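Local coordinates for protein Csm3 (Thermoplasma volcanium, PDB 6AE2) that probably binds crRNA and cleaves target RNA as a RAMP-family subunit of the type III-A CRISPR-Cas effector complex, at residues Val38-His43 with Tyr217-Ile222. Residues are numbered along the deposited sequence; the frame is centred on the assembly and turned at random.
Sequences VLTGLH and YGSVKI
T40 and S219 lock together through two hydrogen bonds, one between main chains and one to the T40 hydroxyl. S219 N donates to T40 OG1 (2.7 Å), and S219 O accepts T40 N (3.2 Å). S219 O also accepts L39 N (2.8 Å); both donors come from one face of the carbonyl plane, so two successive amides grip one acceptor where strand 26-38 gives way to a loop. Threonine suits its place because chi1 56° tucks the hydroxyl back between main-chain N and C, standing in for a main-chain acceptor; OG1 also donates to G216 O, using both its hydrogen-bonding roles. Serine is small enough to fit beside L39 and T40, its OG anti to N (chi1 163°) and 3.5 Å from L39 CB. G218 N bonds to G41 O at 2.7 Å, from above the carbonyl plane. Positive phi (71°) favours glycine at G218, whose CA lies 4.0 Å from L42 CD1. The Y217 ring meets H43 CB in plane at its edge, while Y217 OH bonds E152 and H43 ND1 bonds E168 O. L39 CD1 lies 4.0 Å from K221 CB; the lysine amine turns off toward a weak, long ion pair with E37. Beyond the V38–V220 antiparallel non-hydrogen-bonded pair, then, a shared carbonyl, a threonine hydroxyl and the G218–G41 bond carry the pairing on, satisfying the amides of L39, T40, G218 and S219, all but L39 in buried residues.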
loop_
_atom_site.group_PDB
_atom_site.type_symbol
_atom_site.label_atom_id
_atom_site.label_comp_id
_atom_site.label_asym_id
_atom_site.label_seq_id
_atom_site.Cartn_x
_atom_site.Cartn_y
_atom_site.Cartn_z
ATOM N N VAL A 38 -0.750 5.054 -6.483
ATOM C CA VAL A 38 -1.364 4.538 -5.266
ATOM C C VAL A 38 -1.953 3.163 -5.561
ATOM O O VAL A 38 -2.779 3.012 -6.466
ATOM C CB VAL A 38 -2.439 5.505 -4.748
ATOM C CG1 VAL A 38 -3.207 4.886 -3.595
ATOM C CG2 VAL A 38 -1.809 6.826 -4.331
ATOM N N LEU A 39 -1.523 2.155 -4.800
ATOM C CA LEU A 39 -2.050 0.798 -4.916
ATOM C C LEU A 39 -3.096 0.476 -3.855
ATOM O O LEU A 39 -4.108 -0.160 -4.168
ATOM C CB LEU A 39 -0.911 -0.222 -4.840
ATOM C CG LEU A 39 0.190 -0.068 -5.893
ATOM C CD1 LEU A 39 1.187 -1.207 -5.795
ATOM C CD2 LEU A 39 -0.408 0.005 -7.290
ATOM N N THR A 40 -2.874 0.887 -2.604
ATOM C CA THR A 40 -3.917 0.880 -1.588
ATOM C C THR A 40 -4.081 2.297 -1.064
ATOM O O THR A 40 -3.130 3.087 -1.070
ATOM C CB THR A 40 -3.603 -0.044 -0.410
ATOM O OG1 THR A 40 -2.339 0.318 0.169
ATOM C CG2 THR A 40 -3.542 -1.490 -0.884
ATOM N N GLY A 41 -5.296 2.602 -0.595
ATOM C CA GLY A 41 -5.648 3.914 -0.078
ATOM C C GLY A 41 -4.557 4.546 0.757
ATOM O O GLY A 41 -4.067 3.938 1.713
ATOM N N LEU A 42 -4.158 5.759 0.392
ATOM C CA LEU A 42 -2.976 6.400 0.945
ATOM C C LEU A 42 -3.391 7.559 1.835
ATOM O O LEU A 42 -4.176 8.417 1.418
ATOM C CB LEU A 42 -2.054 6.885 -0.175
ATOM C CG LEU A 42 -1.001 7.931 0.180
ATOM C CD1 LEU A 42 0.132 7.309 0.983
ATOM C CD2 LEU A 42 -0.468 8.578 -1.085
ATOM N N HIS A 43 -2.865 7.581 3.056
ATOM C CA HIS A 43 -3.210 8.602 4.040
ATOM C C HIS A 43 -1.938 9.277 4.544
ATOM O O HIS A 43 -1.202 8.704 5.355
ATOM C CB HIS A 43 -4.010 8.010 5.193
ATOM C CG HIS A 43 -4.365 9.017 6.242
ATOM N ND1 HIS A 43 -5.421 9.893 6.111
ATOM C CD2 HIS A 43 -3.778 9.312 7.426
ATOM C CE1 HIS A 43 -5.477 10.676 7.176
ATOM N NE2 HIS A 43 -4.490 10.342 7.989
ATOM N N TYR A 217 -3.030 0.580 4.586
ATOM C CA TYR A 217 -3.001 1.826 3.839
ATOM C C TYR A 217 -1.665 1.994 3.118
ATOM O O TYR A 217 -0.654 1.386 3.472
ATOM C CB TYR A 217 -3.210 3.034 4.758
ATOM C CG TYR A 217 -4.586 3.217 5.368
ATOM C CD1 TYR A 217 -5.379 2.130 5.721
ATOM C CD2 TYR A 217 -5.081 4.493 5.611
ATOM C CE1 TYR A 217 -6.628 2.313 6.290
ATOM C CE2 TYR A 217 -6.326 4.684 6.177
ATOM C CZ TYR A 217 -7.095 3.594 6.514
ATOM O OH TYR A 217 -8.334 3.793 7.078
ATOM N N GLY A 218 -1.681 2.835 2.085
ATOM C CA GLY A 218 -0.466 3.446 1.582
ATOM C C GLY A 218 0.509 2.552 0.852
ATOM O O GLY A 218 1.706 2.853 0.840
ATOM N N SER A 219 0.049 1.468 0.234
ATOM C CA SER A 219 0.924 0.739 -0.672
ATOM C C SER A 219 1.078 1.536 -1.957
ATOM O O SER A 219 0.096 2.047 -2.504
ATOM C CB SER A 219 0.374 -0.649 -0.971
ATOM O OG SER A 219 0.992 -1.190 -2.128
ATOM N N VAL A 220 2.309 1.629 -2.446
ATOM C CA VAL A 220 2.665 2.579 -3.490
ATOM C C VAL A 220 3.599 1.904 -4.485
ATOM O O VAL A 220 4.462 1.108 -4.102
ATOM C CB VAL A 220 3.306 3.835 -2.862
ATOM C CG1 VAL A 220 4.255 4.510 -3.823
ATOM C CG2 VAL A 220 2.223 4.798 -2.387
ATOM N N LYS A 221 3.412 2.204 -5.767
ATOM C CA LYS A 221 4.345 1.801 -6.812
ATOM C C LYS A 221 5.064 3.048 -7.313
ATOM O O LYS A 221 4.421 3.990 -7.789
ATOM C CB LYS A 221 3.630 1.092 -7.960
ATOM C CG LYS A 221 4.524 0.836 -9.160
ATOM C CD LYS A 221 3.716 0.668 -10.435
ATOM C CE LYS A 221 2.998 -0.672 -10.464
ATOM N NZ LYS A 221 2.414 -0.965 -11.803
ATOM N N ILE A 222 6.390 3.055 -7.196
ATOM C CA ILE A 222 7.216 4.190 -7.587
ATOM C C ILE A 222 7.927 3.845 -8.887
ATOM O O ILE A 222 8.537 2.775 -9.006
ATOM C CB ILE A 222 8.224 4.561 -6.485
ATOM C CG1 ILE A 222 7.485 5.111 -5.262
ATOM C CG2 ILE A 222 9.247 5.561 -7.010
ATOM C CD1 ILE A 222 8.301 6.062 -4.416
#